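Local coordinates for Sqt1 (Chaetomium thermophilum, PDB 4ZOY), which probably acts as a dedicated WD40-repeat chaperone that captures a nascent ribosomal protein during its translation, in the course of ribosome biogenesis, at residues T190-A195 with V208-S213; E212-Y217 with Q244-E249; G251-A256 with G267-Q272; G164-F169 with Q184-H189. All blocks are in the same frame, centred on the assembly; numbering follows the deposited sequence.

Contact 1 (T190-A195 with V208-S213)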
loop_
_atom_site.group_PDB
_atom_site.type_symbol
_atom_site.label_atom_id
_atom_site.label_comp_id
_atom_site.label_asym_id
_atom_site.label_seq_id
_atom_site.Cartn_x
_atom_site.Cartn_y
_atom_site.Cartn_z
ATOM N N THR A 190 -10.995 -8.146 -16.158
ATOM C CA THR A 190 -10.589 -8.611 -17.491
ATOM C C THR A 190 -9.298 -7.952 -17.976
ATOM O O THR A 190 -8.825 -8.236 -19.077
ATOM C CB THR A 190 -11.692 -8.362 -18.554
ATOM O OG1 THR A 190 -11.762 -6.968 -18.877
ATOM C CG2 THR A 190 -13.042 -8.835 -18.054
ATOM N N GLY A 191 -8.744 -7.063 -17.160
ATOM C CA GLY A 191 -7.442 -6.475 -17.413
ATOM C C GLY A 191 -6.659 -6.498 -16.113
ATOM O O GLY A 191 -7.192 -6.918 -15.087
ATOM N N PRO A 192 -5.399 -6.037 -16.141
ATOM C CA PRO A 192 -4.539 -6.060 -14.949
ATOM C C PRO A 192 -5.235 -5.548 -13.692
ATOM O O PRO A 192 -5.912 -4.518 -13.715
ATOM C CB PRO A 192 -3.385 -5.139 -15.337
ATOM C CG PRO A 192 -3.288 -5.307 -16.830
ATOM C CD PRO A 192 -4.702 -5.477 -17.314
ATOM N N CYS A 193 -5.089 -6.297 -12.606
ATOM C CA CYS A 193 -5.601 -5.871 -11.314
ATOM C C CYS A 193 -4.550 -4.996 -10.642
ATOM O O CYS A 193 -3.466 -5.467 -10.284
ATOM C CB CYS A 193 -5.948 -7.078 -10.448
ATOM S SG CYS A 193 -6.557 -6.610 -8.810
ATOM N N THR A 194 -4.867 -3.717 -10.496
ATOM C CA THR A 194 -3.863 -2.711 -10.162
ATOM C C THR A 194 -3.700 -2.457 -8.670
ATOM O O THR A 194 -2.641 -2.004 -8.231
ATOM C CB THR A 194 -4.203 -1.374 -10.830
ATOM O OG1 THR A 194 -5.574 -1.065 -10.564
ATOM C CG2 THR A 194 -3.996 -1.467 -12.328
ATOM N N ALA A 195 -4.746 -2.735 -7.891
ATOM C CA ALA A 195 -4.714 -2.455 -6.458
ATOM C C ALA A 195 -5.783 -3.231 -5.716
ATOM O O ALA A 195 -6.812 -3.605 -6.294
ATOM C CB ALA A 195 -4.885 -0.945 -6.178
ATOM N N VAL A 208 -9.405 -3.328 -7.859
ATOM C CA VAL A 208 -9.691 -2.520 -9.041
ATOM C C VAL A 208 -8.766 -2.892 -10.181
ATOM O O VAL A 208 -7.741 -3.537 -9.973
ATOM C CB VAL A 208 -9.559 -1.019 -8.746
ATOM C CG1 VAL A 208 -10.631 -0.587 -7.769
ATOM C CG2 VAL A 208 -8.158 -0.683 -8.216
ATOM N N SER A 209 -9.137 -2.464 -11.386
ATOM C CA SER A 209 -8.460 -2.897 -12.601
ATOM C C SER A 209 -8.327 -1.780 -13.624
ATOM O O SER A 209 -9.134 -0.844 -13.650
ATOM C CB SER A 209 -9.221 -4.081 -13.220
ATOM O OG SER A 209 -8.720 -4.449 -14.496
ATOM N N GLU A 210 -7.290 -1.896 -14.455
ATOM C CA GLU A 210 -7.136 -1.064 -15.650
ATOM C C GLU A 210 -8.375 -1.101 -16.542
ATOM O O GLU A 210 -8.616 -0.165 -17.296
ATOM C CB GLU A 210 -5.913 -1.508 -16.460
ATOM C CG GLU A 210 -4.594 -1.175 -15.806
ATOM C CD GLU A 210 -3.389 -1.550 -16.652
ATOM O OE1 GLU A 210 -3.564 -1.935 -17.829
ATOM O OE2 GLU A 210 -2.262 -1.469 -16.121
ATOM N N ASP A 211 -9.156 -2.175 -16.455
ATOM C CA ASP A 211 -10.341 -2.334 -17.304
ATOM C C ASP A 211 -11.554 -1.570 -16.760
ATOM O O ASP A 211 -12.655 -1.668 -17.310
ATOM C CB ASP A 211 -10.661 -3.834 -17.495
ATOM C CG ASP A 211 -11.490 -4.436 -16.359
ATOM O OD1 ASP A 211 -11.651 -3.825 -15.277
ATOM O OD2 ASP A 211 -11.994 -5.563 -16.557
ATOM N N GLU A 212 -11.326 -0.824 -15.673
ATOM C CA GLU A 212 -12.273 0.115 -15.057
ATOM C C GLU A 212 -13.247 -0.549 -14.077
ATOM O O GLU A 212 -14.119 0.120 -13.525
ATOM C CB GLU A 212 -13.030 0.913 -16.139
ATOM C CG GLU A 212 -12.056 1.692 -17.025
ATOM C CD GLU A 212 -12.673 2.313 -18.264
ATOM O OE1 GLU A 212 -13.881 2.607 -18.257
ATOM O OE2 GLU A 212 -11.923 2.539 -19.236
ATOM N N SER A 213 -13.073 -1.845 -13.816
ATOM C CA SER A 213 -13.980 -2.518 -12.880
ATOM C C SER A 213 -13.503 -2.500 -11.421
ATOM O O SER A 213 -12.300 -2.426 -11.123
ATOM C CB SER A 213 -14.240 -3.966 -13.315
ATOM O OG SER A 213 -13.057 -4.743 -13.369
#
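D211 and T190 meet beside the beta hairpin of strands 193-198 and 204-209, in a WD repeat of the propeller. Side-chain hydrogen bonds tie the loop to the turn. D211 OD2 accepts from T190 OG1 at 2.7 Å through its anti lone pair. The same OD2 takes T190 N at 2.8 Å, from above the carboxylate plane. D211 OD1 takes S213 N, an Asx turn, and also S213 OG, which bonds H189 ND1. This relay from D211 through S213 to H189 is reminiscent of the Asp-His-Ser/Thr-Trp hydrogen-bond network of WD repeats. An alanine in place of D211 would probably leave T190 N and OG1, and S213 N and OG, without this acceptor. T194 OG1 bonds L252 O of the next blade.

Backbone bonds join the strands and continue into the loop. T194 N gives to V208 O at 2.9 Å, V208 N to A195 O, and E210 N to P192 O. The register slips by one residue between C193 and A195, a beta bulge.

Apolar contacts are few. T194 CG2 lies 3.5 Å from E210 CG. A195 CB rests 3.9 Å from V208 CG2.

S209 OG is anti to the backbone N (chi1 173°), which puts it near P192 O and D211 N. In an ST turn, S209 OG accepts from D211 N at 3.0 Å, nearly straight at 172°.

Contact 2 (E212-Y217 with Q244-E249)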
loop_
_atom_site.group_PDB
_atom_site.type_symbol
_atom_site.label_atom_id
_atom_site.label_comp_id
_atom_site.label_asym_id
_atom_site.label_seq_id
_atom_site.Cartn_x
_atom_site.Cartn_y
_atom_site.Cartn_z
ATOM N N GLU A 212 -11.326 -0.824 -15.673
ATOM C CA GLU A 212 -12.273 0.115 -15.057
ATOM C C GLU A 212 -13.247 -0.549 -14.077
ATOM O O GLU A 212 -14.119 0.120 -13.525
ATOM C CB GLU A 212 -13.030 0.913 -16.139
ATOM C CG GLU A 212 -12.056 1.692 -17.025
ATOM C CD GLU A 212 -12.673 2.313 -18.264
ATOM O OE1 GLU A 212 -13.881 2.607 -18.257
ATOM O OE2 GLU A 212 -11.923 2.539 -19.236
ATOM N N SER A 213 -13.073 -1.845 -13.816
ATOM C CA SER A 213 -13.980 -2.518 -12.880
ATOM C C SER A 213 -13.503 -2.500 -11.421
ATOM O O SER A 213 -12.300 -2.426 -11.123
ATOM C CB SER A 213 -14.240 -3.966 -13.315
ATOM O OG SER A 213 -13.057 -4.743 -13.369
ATOM N N LEU A 214 -14.491 -2.543 -10.532
ATOM C CA LEU A 214 -14.322 -2.705 -9.092
ATOM C C LEU A 214 -15.092 -3.936 -8.656
ATOM O O LEU A 214 -16.270 -4.048 -8.964
ATOM C CB LEU A 214 -14.851 -1.486 -8.329
ATOM C CG LEU A 214 -15.212 -1.637 -6.848
ATOM C CD1 LEU A 214 -13.948 -1.764 -5.981
ATOM C CD2 LEU A 214 -16.055 -0.475 -6.340
ATOM N N HIS A 215 -14.439 -4.850 -7.949
ATOM C CA HIS A 215 -15.127 -5.982 -7.342
ATOM C C HIS A 215 -14.768 -6.041 -5.874
ATOM O O HIS A 215 -13.604 -5.855 -5.502
ATOM C CB HIS A 215 -14.783 -7.292 -8.041
ATOM C CG HIS A 215 -15.218 -7.318 -9.468
ATOM N ND1 HIS A 215 -16.544 -7.450 -9.830
ATOM C CD2 HIS A 215 -14.520 -7.181 -10.619
ATOM C CE1 HIS A 215 -16.638 -7.414 -11.145
ATOM N NE2 HIS A 215 -15.428 -7.247 -11.650
ATOM N N VAL A 216 -15.767 -6.286 -5.035
ATOM C CA VAL A 216 -15.535 -6.393 -3.611
ATOM C C VAL A 216 -15.950 -7.794 -3.172
ATOM O O VAL A 216 -17.138 -8.107 -3.109
ATOM C CB VAL A 216 -16.305 -5.319 -2.827
ATOM C CG1 VAL A 216 -15.961 -5.418 -1.355
ATOM C CG2 VAL A 216 -15.955 -3.915 -3.360
ATOM N N TYR A 217 -14.951 -8.630 -2.883
ATOM C CA TYR A 217 -15.180 -10.062 -2.684
ATOM C C TYR A 217 -15.572 -10.411 -1.273
ATOM O O TYR A 217 -15.002 -9.912 -0.304
ATOM C CB TYR A 217 -13.936 -10.872 -3.060
ATOM C CG TYR A 217 -13.318 -10.451 -4.365
ATOM C CD1 TYR A 217 -13.865 -10.836 -5.586
ATOM C CD2 TYR A 217 -12.186 -9.654 -4.371
ATOM C CE1 TYR A 217 -13.288 -10.426 -6.781
ATOM C CE2 TYR A 217 -11.609 -9.243 -5.546
ATOM C CZ TYR A 217 -12.159 -9.630 -6.748
ATOM O OH TYR A 217 -11.570 -9.200 -7.910
ATOM N N GLN A 244 -22.429 3.646 -16.280
ATOM C CA GLN A 244 -22.017 4.969 -16.747
ATOM C C GLN A 244 -21.658 5.944 -15.629
ATOM O O GLN A 244 -20.805 6.812 -15.795
ATOM C CB GLN A 244 -23.129 5.587 -17.603
ATOM C CG GLN A 244 -23.232 5.010 -19.006
ATOM C CD GLN A 244 -24.512 5.413 -19.713
ATOM O OE1 GLN A 244 -25.520 5.712 -19.073
ATOM N NE2 GLN A 244 -24.478 5.421 -21.041
ATOM N N ARG A 245 -22.319 5.800 -14.490
ATOM C CA ARG A 245 -22.098 6.698 -13.365
ATOM C C ARG A 245 -20.803 6.306 -12.633
ATOM O O ARG A 245 -20.268 7.073 -11.828
ATOM C CB ARG A 245 -23.324 6.678 -12.438
ATOM C CG ARG A 245 -23.147 7.335 -11.100
ATOM C CD ARG A 245 -22.646 8.750 -11.301
ATOM N NE ARG A 245 -22.342 9.388 -10.032
ATOM C CZ ARG A 245 -21.915 10.638 -9.909
ATOM N NH1 ARG A 245 -21.706 11.373 -10.995
ATOM N NH2 ARG A 245 -21.675 11.150 -8.702
ATOM N N PHE A 246 -20.273 5.134 -12.969
ATOM C CA PHE A 246 -19.083 4.625 -12.296
ATOM C C PHE A 246 -17.840 4.681 -13.170
ATOM O O PHE A 246 -16.729 4.859 -12.668
ATOM C CB PHE A 246 -19.306 3.180 -11.848
ATOM C CG PHE A 246 -18.115 2.585 -11.155
ATOM C CD1 PHE A 246 -17.790 3.000 -9.872
ATOM C CD2 PHE A 246 -17.310 1.640 -11.784
ATOM C CE1 PHE A 246 -16.696 2.493 -9.212
ATOM C CE2 PHE A 246 -16.195 1.115 -11.112
ATOM C CZ PHE A 246 -15.895 1.554 -9.828
ATOM N N ALA A 247 -18.033 4.515 -14.475
ATOM C CA ALA A 247 -16.935 4.324 -15.414
ATOM C C ALA A 247 -15.899 5.443 -15.379
ATOM O O ALA A 247 -16.223 6.616 -15.544
ATOM C CB ALA A 247 -17.489 4.177 -16.826
ATOM N N VAL A 248 -14.645 5.064 -15.168
ATOM C CA VAL A 248 -13.541 6.010 -15.223
ATOM C C VAL A 248 -12.689 5.681 -16.436
ATOM O O VAL A 248 -11.914 4.734 -16.418
ATOM C CB VAL A 248 -12.678 5.968 -13.941
ATOM C CG1 VAL A 248 -11.447 6.845 -14.095
ATOM C CG2 VAL A 248 -13.488 6.430 -12.753
ATOM N N GLU A 249 -12.852 6.452 -17.509
ATOM C CA GLU A 249 -12.138 6.158 -18.744
ATOM C C GLU A 249 -10.627 6.232 -18.544
ATOM O O GLU A 249 -10.102 7.245 -18.068
ATOM C CB GLU A 249 -12.572 7.119 -19.861
ATOM C CG GLU A 249 -11.937 6.798 -21.204
ATOM C CD GLU A 249 -12.568 7.565 -22.355
ATOM O OE1 GLU A 249 -13.070 8.687 -22.125
ATOM O OE2 GLU A 249 -12.568 7.037 -23.489
HETATM O O HOH W 1 -14.346 2.883 -13.395
#
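The loop that carries the chain from one beta-propeller blade to the next, between strands 235-239 and 252-257, lays F246 and V248 against L214 and E212. E212 belongs to the turn ahead of strand 214-218, and L214 to the strand itself. The F246 ring touches both. CG of F246 is anti to the backbone N (chi1 180°), and from there the ring comes up to the strand. Its CZ atom touches L214 CB at 3.5 Å, and the two side chains cross at about a right angle. L214 CD2 is a little farther from the same CZ atom. At the ring edge, near its plane, E212 O lies 3.3 Å from F246 CE2. Strand 273-277 of the next blade also packs on this ring, through K274 and V276.

The E212 side chain runs extended beyond CG past the carbonyl of V248. E212 CG is 3.1 Å from V248 O. E212 OE1 and V248 O are both acceptors and sit 3.4 Å apart without a bond. The other carboxylate oxygen, OE2, is held by G250 N. An alanine in place of E212 would probably leave G250 N without this acceptor and open a gap beside the V248 carbonyl.

One water completes the join. It donates to E212 O at 2.8 Å and to F246 O at 3.2 Å. It accepts from V248 N at 2.8 Å.

Contact 3 (G251-A256 with G267-Q272)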
loop_
_atom_site.group_PDB
_atom_site.type_symbol
_atom_site.label_atom_id
_atom_site.label_comp_id
_atom_site.label_asym_id
_atom_site.label_seq_id
_atom_site.Cartn_x
_atom_site.Cartn_y
_atom_site.Cartn_z
ATOM N N GLY A 251 -9.045 3.760 -16.801
ATOM C CA GLY A 251 -8.786 2.737 -15.798
ATOM C C GLY A 251 -8.727 3.186 -14.348
ATOM O O GLY A 251 -8.682 4.370 -14.032
ATOM N N LEU A 252 -8.746 2.202 -13.460
ATOM C CA LEU A 252 -8.601 2.437 -12.020
ATOM C C LEU A 252 -7.243 1.941 -11.533
ATOM O O LEU A 252 -6.758 0.908 -11.992
ATOM C CB LEU A 252 -9.718 1.740 -11.242
ATOM C CG LEU A 252 -11.130 2.258 -11.518
ATOM C CD1 LEU A 252 -12.138 1.348 -10.809
ATOM C CD2 LEU A 252 -11.311 3.715 -11.096
ATOM N N PHE A 253 -6.659 2.668 -10.584
ATOM C CA PHE A 253 -5.277 2.439 -10.167
ATOM C C PHE A 253 -5.075 2.397 -8.663
ATOM O O PHE A 253 -4.000 2.019 -8.188
ATOM C CB PHE A 253 -4.380 3.527 -10.763
ATOM C CG PHE A 253 -4.432 3.581 -12.263
ATOM C CD1 PHE A 253 -3.888 2.552 -13.013
ATOM C CD2 PHE A 253 -5.057 4.630 -12.917
ATOM C CE1 PHE A 253 -3.950 2.572 -14.402
ATOM C CE2 PHE A 253 -5.117 4.659 -14.304
ATOM C CZ PHE A 253 -4.565 3.627 -15.042
ATOM N N SER A 254 -6.096 2.793 -7.908
ATOM C CA SER A 254 -5.978 2.830 -6.448
ATOM C C SER A 254 -7.323 2.552 -5.786
ATOM O O SER A 254 -8.385 2.743 -6.390
ATOM C CB SER A 254 -5.410 4.179 -5.982
ATOM O OG SER A 254 -6.218 5.251 -6.450
ATOM N N VAL A 255 -7.269 2.098 -4.536
ATOM C CA VAL A 255 -8.467 1.713 -3.801
ATOM C C VAL A 255 -8.173 1.794 -2.308
ATOM O O VAL A 255 -7.057 1.518 -1.868
ATOM C CB VAL A 255 -8.951 0.293 -4.222
ATOM C CG1 VAL A 255 -7.914 -0.768 -3.880
ATOM C CG2 VAL A 255 -10.293 -0.053 -3.577
ATOM N N ALA A 256 -9.181 2.200 -1.542
ATOM C CA ALA A 256 -9.083 2.304 -0.096
ATOM C C ALA A 256 -10.471 2.110 0.501
ATOM O O ALA A 256 -11.487 2.482 -0.100
ATOM C CB ALA A 256 -8.488 3.646 0.324
ATOM N N GLY A 267 -9.727 5.170 -7.210
ATOM C CA GLY A 267 -9.090 6.296 -7.867
ATOM C C GLY A 267 -8.538 5.850 -9.193
ATOM O O GLY A 267 -8.050 4.730 -9.341
ATOM N N GLY A 268 -8.632 6.722 -10.188
ATOM C CA GLY A 268 -8.203 6.325 -11.508
ATOM C C GLY A 268 -7.746 7.453 -12.401
ATOM O O GLY A 268 -7.313 8.495 -11.935
ATOM N N ALA A 269 -7.855 7.213 -13.700
ATOM C CA ALA A 269 -7.387 8.159 -14.704
ATOM C C ALA A 269 -8.104 9.506 -14.613
ATOM O O ALA A 269 -9.233 9.597 -14.127
ATOM C CB ALA A 269 -7.561 7.565 -16.097
ATOM N N GLY A 270 -7.430 10.559 -15.070
ATOM C CA GLY A 270 -8.048 11.869 -15.163
ATOM C C GLY A 270 -8.333 12.538 -13.836
ATOM O O GLY A 270 -9.063 13.529 -13.766
ATOM N N GLY A 271 -7.767 11.994 -12.767
ATOM C CA GLY A 271 -8.001 12.536 -11.442
ATOM C C GLY A 271 -9.305 12.071 -10.807
ATOM O O GLY A 271 -9.709 12.607 -9.778
ATOM N N GLN A 272 -9.955 11.083 -11.414
ATOM C CA GLN A 272 -11.288 10.708 -10.947
ATOM C C GLN A 272 -11.245 9.809 -9.726
ATOM O O GLN A 272 -10.389 8.924 -9.612
ATOM C CB GLN A 272 -12.077 10.019 -12.045
ATOM C CG GLN A 272 -12.443 10.950 -13.197
ATOM C CD GLN A 272 -13.543 10.379 -14.063
ATOM O OE1 GLN A 272 -14.709 10.331 -13.655
ATOM N NE2 GLN A 272 -13.182 9.929 -15.254
#
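The F253 ring touches the backbone of G268 and A269. Its CB is 4.1 Å from G267 O. CG is anti to the carbonyl carbon (chi1 -58°), beside the backbone N. From there the ring comes up to 267-272. CD2 comes to 3.8 Å from G268 CA, which meets the ring obliquely. CE2, next along that side, is 3.8 Å from A269 N, at the ring edge and near its plane. The same CE2 touches the methyl group of A269, with CB at 4.2 Å. N330 and E332, from the region where the next blade begins, also touch this side chain.

The backbones belong to the hairpin of strands 252-257 and 263-268, in one four-stranded blade of the beta-propeller. F253 and S254 both face G267, a classic beta bulge. G267 O accepts from both of their amides. The bond from F253 N is 2.8 Å, in the carbonyl plane and almost straight at 177°. The bond from S254 N is longer, 3.1 Å, and tilted from that plane. G267 N returns a bond to S254 O, and A269 N gives one to G251 O.

The two glycines let the strands close in. L252 and G268 have CA atoms only 3.9 Å apart. A side chain on G268 would run into G251 O and L252 CD2. One on G267 would strike S254 OG, which is bonded to I331 O.

Contact 4 (G164-F169 with Q184-H189)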
loop_
_atom_site.group_PDB
_atom_site.type_symbol
_atom_site.label_atom_id
_atom_site.label_comp_id
_atom_site.label_asym_id
_atom_site.label_seq_id
_atom_site.Cartn_x
_atom_site.Cartn_y
_atom_site.Cartn_z
ATOM N N GLY A 164 -5.614 -10.036 -14.172
ATOM C CA GLY A 164 -6.840 -9.561 -13.568
ATOM C C GLY A 164 -7.281 -10.402 -12.395
ATOM O O GLY A 164 -8.228 -10.053 -11.703
ATOM N N SER A 165 -6.597 -11.520 -12.169
ATOM C CA SER A 165 -7.036 -12.431 -11.113
ATOM C C SER A 165 -6.632 -11.935 -9.727
ATOM O O SER A 165 -5.675 -11.182 -9.561
ATOM C CB SER A 165 -6.504 -13.857 -11.354
ATOM O OG SER A 165 -5.119 -13.969 -11.099
ATOM N N VAL A 166 -7.412 -12.358 -8.739
ATOM C CA VAL A 166 -7.172 -12.026 -7.355
ATOM C C VAL A 166 -7.183 -13.326 -6.577
ATOM O O VAL A 166 -8.142 -14.097 -6.668
ATOM C CB VAL A 166 -8.229 -11.052 -6.823
ATOM C CG1 VAL A 166 -8.079 -10.866 -5.319
ATOM C CG2 VAL A 166 -8.123 -9.719 -7.562
ATOM N N TRP A 167 -6.099 -13.578 -5.848
ATOM C CA TRP A 167 -5.926 -14.805 -5.078
ATOM C C TRP A 167 -5.848 -14.494 -3.594
ATOM O O TRP A 167 -5.202 -13.521 -3.185
ATOM C CB TRP A 167 -4.659 -15.539 -5.534
ATOM C CG TRP A 167 -4.736 -16.005 -6.956
ATOM C CD1 TRP A 167 -4.695 -15.226 -8.081
ATOM C CD2 TRP A 167 -4.882 -17.359 -7.410
ATOM N NE1 TRP A 167 -4.816 -16.011 -9.201
ATOM C CE2 TRP A 167 -4.925 -17.323 -8.818
ATOM C CE3 TRP A 167 -4.973 -18.596 -6.760
ATOM C CZ2 TRP A 167 -5.065 -18.479 -9.593
ATOM C CZ3 TRP A 167 -5.105 -19.745 -7.534
ATOM C CH2 TRP A 167 -5.148 -19.675 -8.931
ATOM N N VAL A 168 -6.503 -15.315 -2.781
ATOM C CA VAL A 168 -6.381 -15.215 -1.339
ATOM C C VAL A 168 -5.816 -16.525 -0.804
ATOM O O VAL A 168 -6.375 -17.587 -1.067
ATOM C CB VAL A 168 -7.742 -14.903 -0.668
ATOM C CG1 VAL A 168 -7.572 -14.789 0.833
ATOM C CG2 VAL A 168 -8.341 -13.616 -1.255
ATOM N N PHE A 169 -4.698 -16.440 -0.087
ATOM C CA PHE A 169 -4.021 -17.619 0.442
ATOM C C PHE A 169 -3.979 -17.560 1.946
ATOM O O PHE A 169 -3.854 -16.476 2.524
ATOM C CB PHE A 169 -2.572 -17.724 -0.057
ATOM C CG PHE A 169 -2.429 -17.798 -1.537
ATOM C CD1 PHE A 169 -2.547 -19.013 -2.198
ATOM C CD2 PHE A 169 -2.144 -16.656 -2.285
ATOM C CE1 PHE A 169 -2.400 -19.092 -3.583
ATOM C CE2 PHE A 169 -1.996 -16.727 -3.657
ATOM C CZ PHE A 169 -2.124 -17.948 -4.317
ATOM N N GLN A 184 -9.438 -18.329 -1.913
ATOM C CA GLN A 184 -10.188 -17.880 -3.082
ATOM C C GLN A 184 -9.280 -17.655 -4.272
ATOM O O GLN A 184 -8.111 -17.305 -4.110
ATOM C CB GLN A 184 -10.928 -16.563 -2.807
ATOM C CG GLN A 184 -11.889 -16.569 -1.653
ATOM C CD GLN A 184 -13.208 -17.243 -1.969
ATOM O OE1 GLN A 184 -13.443 -17.702 -3.086
ATOM N NE2 GLN A 184 -14.090 -17.284 -0.979
ATOM N N SER A 185 -9.834 -17.847 -5.463
ATOM C CA SER A 185 -9.193 -17.412 -6.696
ATOM C C SER A 185 -10.280 -16.826 -7.582
ATOM O O SER A 185 -11.182 -17.536 -8.035
ATOM C CB SER A 185 -8.462 -18.559 -7.400
ATOM O OG SER A 185 -9.372 -19.568 -7.813
ATOM N N TYR A 186 -10.204 -15.519 -7.801
ATOM C CA TYR A 186 -11.224 -14.786 -8.541
ATOM C C TYR A 186 -10.720 -14.339 -9.897
ATOM O O TYR A 186 -9.565 -13.924 -10.022
ATOM C CB TYR A 186 -11.664 -13.548 -7.778
ATOM C CG TYR A 186 -12.242 -13.777 -6.410
ATOM C CD1 TYR A 186 -13.502 -14.346 -6.250
ATOM C CD2 TYR A 186 -11.550 -13.376 -5.273
ATOM C CE1 TYR A 186 -14.040 -14.535 -4.988
ATOM C CE2 TYR A 186 -12.078 -13.556 -4.018
ATOM C CZ TYR A 186 -13.330 -14.130 -3.880
ATOM O OH TYR A 186 -13.852 -14.289 -2.617
ATOM N N PHE A 187 -11.593 -14.393 -10.899
ATOM C CA PHE A 187 -11.232 -14.051 -12.267
ATOM C C PHE A 187 -12.267 -13.129 -12.886
ATOM O O PHE A 187 -12.718 -13.341 -14.014
ATOM C CB PHE A 187 -11.076 -15.328 -13.105
ATOM C CG PHE A 187 -10.113 -16.309 -12.512
ATOM C CD1 PHE A 187 -8.753 -16.186 -12.742
ATOM C CD2 PHE A 187 -10.563 -17.336 -11.702
ATOM C CE1 PHE A 187 -7.858 -17.076 -12.180
ATOM C CE2 PHE A 187 -9.671 -18.233 -11.138
ATOM C CZ PHE A 187 -8.319 -18.098 -11.377
ATOM N N LEU A 188 -12.635 -12.093 -12.150
ATOM C CA LEU A 188 -13.685 -11.181 -12.591
ATOM C C LEU A 188 -13.143 -9.994 -13.387
ATOM O O LEU A 188 -13.742 -9.614 -14.390
ATOM C CB LEU A 188 -14.504 -10.695 -11.393
ATOM C CG LEU A 188 -15.286 -11.800 -10.673
ATOM C CD1 LEU A 188 -16.150 -11.231 -9.567
ATOM C CD2 LEU A 188 -16.132 -12.593 -11.655
ATOM N N HIS A 189 -12.031 -9.395 -12.952
ATOM C CA HIS A 189 -11.392 -8.351 -13.761
ATOM C C HIS A 189 -10.948 -8.944 -15.094
ATOM O O HIS A 189 -10.543 -10.102 -15.138
ATOM C CB HIS A 189 -10.169 -7.747 -13.071
ATOM C CG HIS A 189 -10.448 -7.068 -11.764
ATOM N ND1 HIS A 189 -11.351 -6.040 -11.619
ATOM C CD2 HIS A 189 -9.875 -7.238 -10.550
ATOM C CE1 HIS A 189 -11.339 -5.616 -10.365
ATOM N NE2 HIS A 189 -10.449 -6.328 -9.697
HETATM O O HOH W 2 -10.766 -10.610 -10.452
#
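Y186 N gives V166 O a hydrogen bond of 2.7 Å, almost straight at 174° and in the carbonyl plane. It lies in the antiparallel hairpin of strands 166-171 and 180-186, the last two strands of one propeller blade. V166 N returns a bond to Y186 O. V168 and Q184 form the next hydrogen-bonded pair, in which Q184 N to V168 O is the longest bond of the four.

W167 and S185 form the non-hydrogen-bonded pair between them. W167 CG is anti to the carbonyl carbon, beside the backbone N, and from there the indole meets S185. S185 CB sits over one face of it, 3.5 Å from the centroid of the six-membered ring. This is a CH-pi contact, 12° off the ring normal. The indole edge is also tied: W167 NE1 donates to S165 OG at 2.8 Å, with the oxygen in the ring plane. S165 OG also bonds D163 OD1. F187 comes in obliquely with its plane at 90° to the indole, and F187 CZ meets W167 CZ2 at 3.7 Å. F187 CD1 also rests on S165 CB.

The other face of the sheet carries V166, V168, Q184 and Y186. Y186 stacks on Y217 of the following blade. H189, past the strand end, bonds T207 OG1 of that blade through NE2. H189 CB is 3.3 Å from G164 O. A water donates to G164 O at 2.9 Å and accepts from H189 N at 3.1 Å.

Along the chain contact 4 comes first. Contact 1 follows, contact 2 starts on residues 212-213 where contact 1 ends, and contact 3 comes last. They span three successive blades of the propeller. Contact 4 lies in the sheet that begins with strand 142-147, and contact 1 in the one that begins with strand 193-198. Contact 2 joins this second sheet to the loop leading onward, and contact 3 opens the sheet that begins with strand 252-257. The centres of contacts 1 and 2 are about 9 Å apart. Contacts 3 and 4 do not touch; their nearest atoms are about 7 Å apart. Hydrogen bonds run from contact 1 to both. The middle blade is thus bonded to the blade on each side of it in the ring.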